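Local coordinates for solute-binding periplasmic protein of iron/siderophore ABC transporter (PDB 6B2X) that probably captures an iron-siderophore complex in the periplasm and delivers it to an ABC transporter in the inner membrane, at residues D131-G136 against V157-V162. Numbering follows the deposited sequence.
Sequences DIAIFG and VPVVFV
Phe135 lays its CB over one face of the Phe161 ring, a CH-pi contact with CB 4.2 Å from the ring centroid, while its own ring reaches back along the same side of the sheet to Val159. There CD1 of Phe135 lies 3.7 Å from CG1 of Val159, the methyl that stands anti to the backbone N (chi1 170°). Helix 147-154, part of the link between the two parallel strands, covers this side through Leu148, Val149 and Leu152: a beta-alpha-beta crossover. On the other side Ile134 and Val160 run side by side, CD1 of Ile134 4.0 Å from CB of Val160, beneath helix 168-182. Near the strand starts, Ile132 and Pro158 cross at about a right angle, CG1 of Ile132 3.8 Å from CG of Pro158.

Four backbone hydrogen bonds join the strands. Pro158 O accepts from Ala133 N, Ala133 O from Val160 N, Val160 O from Phe135 N, nearly straight at 172°, and Phe135 O from Val162 N at 2.9 Å. The far edge of strand 132-136 pairs with strand 58-60, whereas Val159 O and Phe161 N are bonded by the side chains of Arg47 and Asp43. Parallel backbone bonding thus sets the register, and apolar side chains on both faces pack this edge of the sheet against helices 147-154 and 168-182.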
ATOM      1  N   ASP A 131     -18.412  -5.328 -16.602  1.00 31.91           N
ATOM      2  CA  ASP A 131     -18.171  -6.764 -16.739  1.00 33.80           C
ATOM      3  C   ASP A 131     -17.770  -7.412 -15.430  1.00 31.78           C
ATOM      4  O   ASP A 131     -18.037  -8.603 -15.222  1.00 32.52           O
ATOM      5  CB  ASP A 131     -17.079  -7.011 -17.761  1.00 30.26           C
ATOM      6  CG  ASP A 131     -17.464  -6.517 -19.094  1.00 38.10           C
ATOM      7  OD1 ASP A 131     -18.657  -6.717 -19.425  1.00 42.04           O
ATOM      8  OD2 ASP A 131     -16.612  -5.901 -19.783  1.00 36.22           O
ATOM      9  N   ILE A 132     -17.128  -6.656 -14.543  1.00 30.54           N
ATOM     10  CA  ILE A 132     -16.611  -7.214 -13.300  1.00 31.39           C
ATOM     11  C   ILE A 132     -16.419  -6.070 -12.311  1.00 30.25           C
ATOM     12  O   ILE A 132     -16.339  -4.905 -12.692  1.00 28.24           O
ATOM     13  CB  ILE A 132     -15.299  -7.998 -13.574  1.00 30.33           C
ATOM     14  CG1 ILE A 132     -15.036  -9.026 -12.473  1.00 34.93           C
ATOM     15  CG2 ILE A 132     -14.126  -7.048 -13.771  1.00 32.22           C
ATOM     16  CD1 ILE A 132     -13.880  -9.960 -12.781  1.00 35.63           C
ATOM     17  N   ALA A 133     -16.370  -6.401 -11.025  1.00 31.65           N
ATOM     18  CA  ALA A 133     -16.104  -5.417  -9.988  1.00 27.41           C
ATOM     19  C   ALA A 133     -15.073  -5.988  -9.034  1.00 32.79           C
ATOM     20  O   ALA A 133     -15.088  -7.188  -8.741  1.00 25.64           O
ATOM     21  CB  ALA A 133     -17.381  -5.036  -9.226  1.00 27.08           C
ATOM     22  N   ILE A 134     -14.178  -5.131  -8.554  1.00 27.51           N
ATOM     23  CA  ILE A 134     -13.129  -5.533  -7.631  1.00 23.32           C
ATOM     24  C   ILE A 134     -13.345  -4.816  -6.312  1.00 29.50           C
ATOM     25  O   ILE A 134     -13.516  -3.590  -6.283  1.00 24.40           O
ATOM     26  CB  ILE A 134     -11.730  -5.205  -8.171  1.00 27.29           C
ATOM     27  CG1 ILE A 134     -11.543  -5.737  -9.593  1.00 25.05           C
ATOM     28  CG2 ILE A 134     -10.680  -5.726  -7.189  1.00 29.54           C
ATOM     29  CD1 ILE A 134     -11.746  -7.234  -9.728  1.00 32.09           C
ATOM     30  N   PHE A 135     -13.305  -5.574  -5.219  1.00 29.52           N
ATOM     31  CA  PHE A 135     -13.371  -5.027  -3.871  1.00 30.67           C
ATOM     32  C   PHE A 135     -12.207  -5.571  -3.044  1.00 31.90           C
ATOM     33  O   PHE A 135     -11.625  -6.620  -3.355  1.00 27.05           O
ATOM     34  CB  PHE A 135     -14.726  -5.365  -3.183  1.00 31.44           C
ATOM     35  CG  PHE A 135     -15.911  -4.615  -3.743  1.00 31.00           C
ATOM     36  CD1 PHE A 135     -16.446  -4.955  -4.979  1.00 30.84           C
ATOM     37  CD2 PHE A 135     -16.481  -3.557  -3.037  1.00 32.24           C
ATOM     38  CE1 PHE A 135     -17.527  -4.263  -5.508  1.00 30.69           C
ATOM     39  CE2 PHE A 135     -17.570  -2.858  -3.553  1.00 32.63           C
ATOM     40  CZ  PHE A 135     -18.097  -3.207  -4.786  1.00 30.43           C
ATOM     41  N   GLY A 136     -11.884  -4.851  -1.971  1.00 29.65           N
ATOM     42  CA  GLY A 136     -10.971  -5.338  -0.957  1.00 31.59           C
ATOM     43  C   GLY A 136     -11.720  -5.999   0.191  1.00 35.73           C
ATOM     44  O   GLY A 136     -12.864  -5.663   0.486  1.00 38.82           O
ATOM     45  N   VAL A 157     -23.333  -9.727 -11.796  1.00 34.13           N
ATOM     46  CA  VAL A 157     -22.035  -9.104 -12.044  1.00 37.02           C
ATOM     47  C   VAL A 157     -21.012  -9.808 -11.158  1.00 36.45           C
ATOM     48  O   VAL A 157     -21.224  -9.893  -9.934  1.00 33.68           O
ATOM     49  CB  VAL A 157     -22.046  -7.593 -11.777  1.00 37.16           C
ATOM     50  CG1 VAL A 157     -20.695  -6.989 -12.156  1.00 29.77           C
ATOM     51  CG2 VAL A 157     -23.162  -6.906 -12.583  1.00 37.22           C
ATOM     52  N   PRO A 158     -19.934 -10.353 -11.719  1.00 36.23           N
ATOM     53  CA  PRO A 158     -18.930 -11.012 -10.875  1.00 35.72           C
ATOM     54  C   PRO A 158     -18.221  -9.987 -10.004  1.00 33.96           C
ATOM     55  O   PRO A 158     -17.705  -8.977 -10.499  1.00 34.07           O
ATOM     56  CB  PRO A 158     -17.984 -11.669 -11.887  1.00 31.61           C
ATOM     57  CG  PRO A 158     -18.209 -10.939 -13.152  1.00 36.74           C
ATOM     58  CD  PRO A 158     -19.621 -10.462 -13.149  1.00 31.46           C
ATOM     59  N   VAL A 159     -18.267 -10.228  -8.695  1.00 31.56           N
ATOM     60  CA  VAL A 159     -17.554  -9.445  -7.691  1.00 29.08           C
ATOM     61  C   VAL A 159     -16.397 -10.300  -7.189  1.00 32.03           C
ATOM     62  O   VAL A 159     -16.609 -11.436  -6.742  1.00 34.93           O
ATOM     63  CB  VAL A 159     -18.478  -9.028  -6.536  1.00 34.16           C
ATOM     64  CG1 VAL A 159     -17.675  -8.422  -5.391  1.00 31.71           C
ATOM     65  CG2 VAL A 159     -19.559  -8.052  -7.027  1.00 35.58           C
ATOM     66  N   VAL A 160     -15.178  -9.769  -7.270  1.00 27.48           N
ATOM     67  CA  VAL A 160     -13.969 -10.488  -6.874  1.00 34.21           C
ATOM     68  C   VAL A 160     -13.319  -9.728  -5.726  1.00 31.46           C
ATOM     69  O   VAL A 160     -13.048  -8.525  -5.844  1.00 29.56           O
ATOM     70  CB  VAL A 160     -13.001 -10.656  -8.056  1.00 33.98           C
ATOM     71  CG1 VAL A 160     -11.617 -11.002  -7.575  1.00 36.60           C
ATOM     72  CG2 VAL A 160     -13.520 -11.740  -8.989  1.00 36.49           C
ATOM     73  N   PHE A 161     -13.085 -10.418  -4.614  1.00 25.81           N
ATOM     74  CA  PHE A 161     -12.445  -9.831  -3.440  1.00 28.38           C
ATOM     75  C   PHE A 161     -10.948 -10.123  -3.432  1.00 29.82           C
ATOM     76  O   PHE A 161     -10.526 -11.262  -3.664  1.00 29.42           O
ATOM     77  CB  PHE A 161     -13.070 -10.353  -2.148  1.00 34.17           C
ATOM     78  CG  PHE A 161     -14.357  -9.665  -1.760  1.00 34.54           C
ATOM     79  CD1 PHE A 161     -14.349  -8.578  -0.904  1.00 35.36           C
ATOM     80  CD2 PHE A 161     -15.582 -10.139  -2.228  1.00 32.78           C
ATOM     81  CE1 PHE A 161     -15.553  -7.957  -0.523  1.00 38.31           C
ATOM     82  CE2 PHE A 161     -16.777  -9.529  -1.864  1.00 35.90           C
ATOM     83  CZ  PHE A 161     -16.769  -8.437  -1.008  1.00 34.93           C
ATOM     84  N   VAL A 162     -10.153  -9.084  -3.185  1.00 26.44           N
ATOM     85  CA  VAL A 162      -8.714  -9.187  -3.031  1.00 21.90           C
ATOM     86  C   VAL A 162      -8.368  -8.643  -1.655  1.00 29.09           C
ATOM     87  O   VAL A 162      -9.226  -8.155  -0.920  1.00 28.50           O
ATOM     88  CB  VAL A 162      -7.944  -8.420  -4.109  1.00 23.69           C
ATOM     89  CG1 VAL A 162      -8.336  -8.909  -5.483  1.00 23.34           C
ATOM     90  CG2 VAL A 162      -8.230  -6.910  -3.940  1.00 26.97           C
TER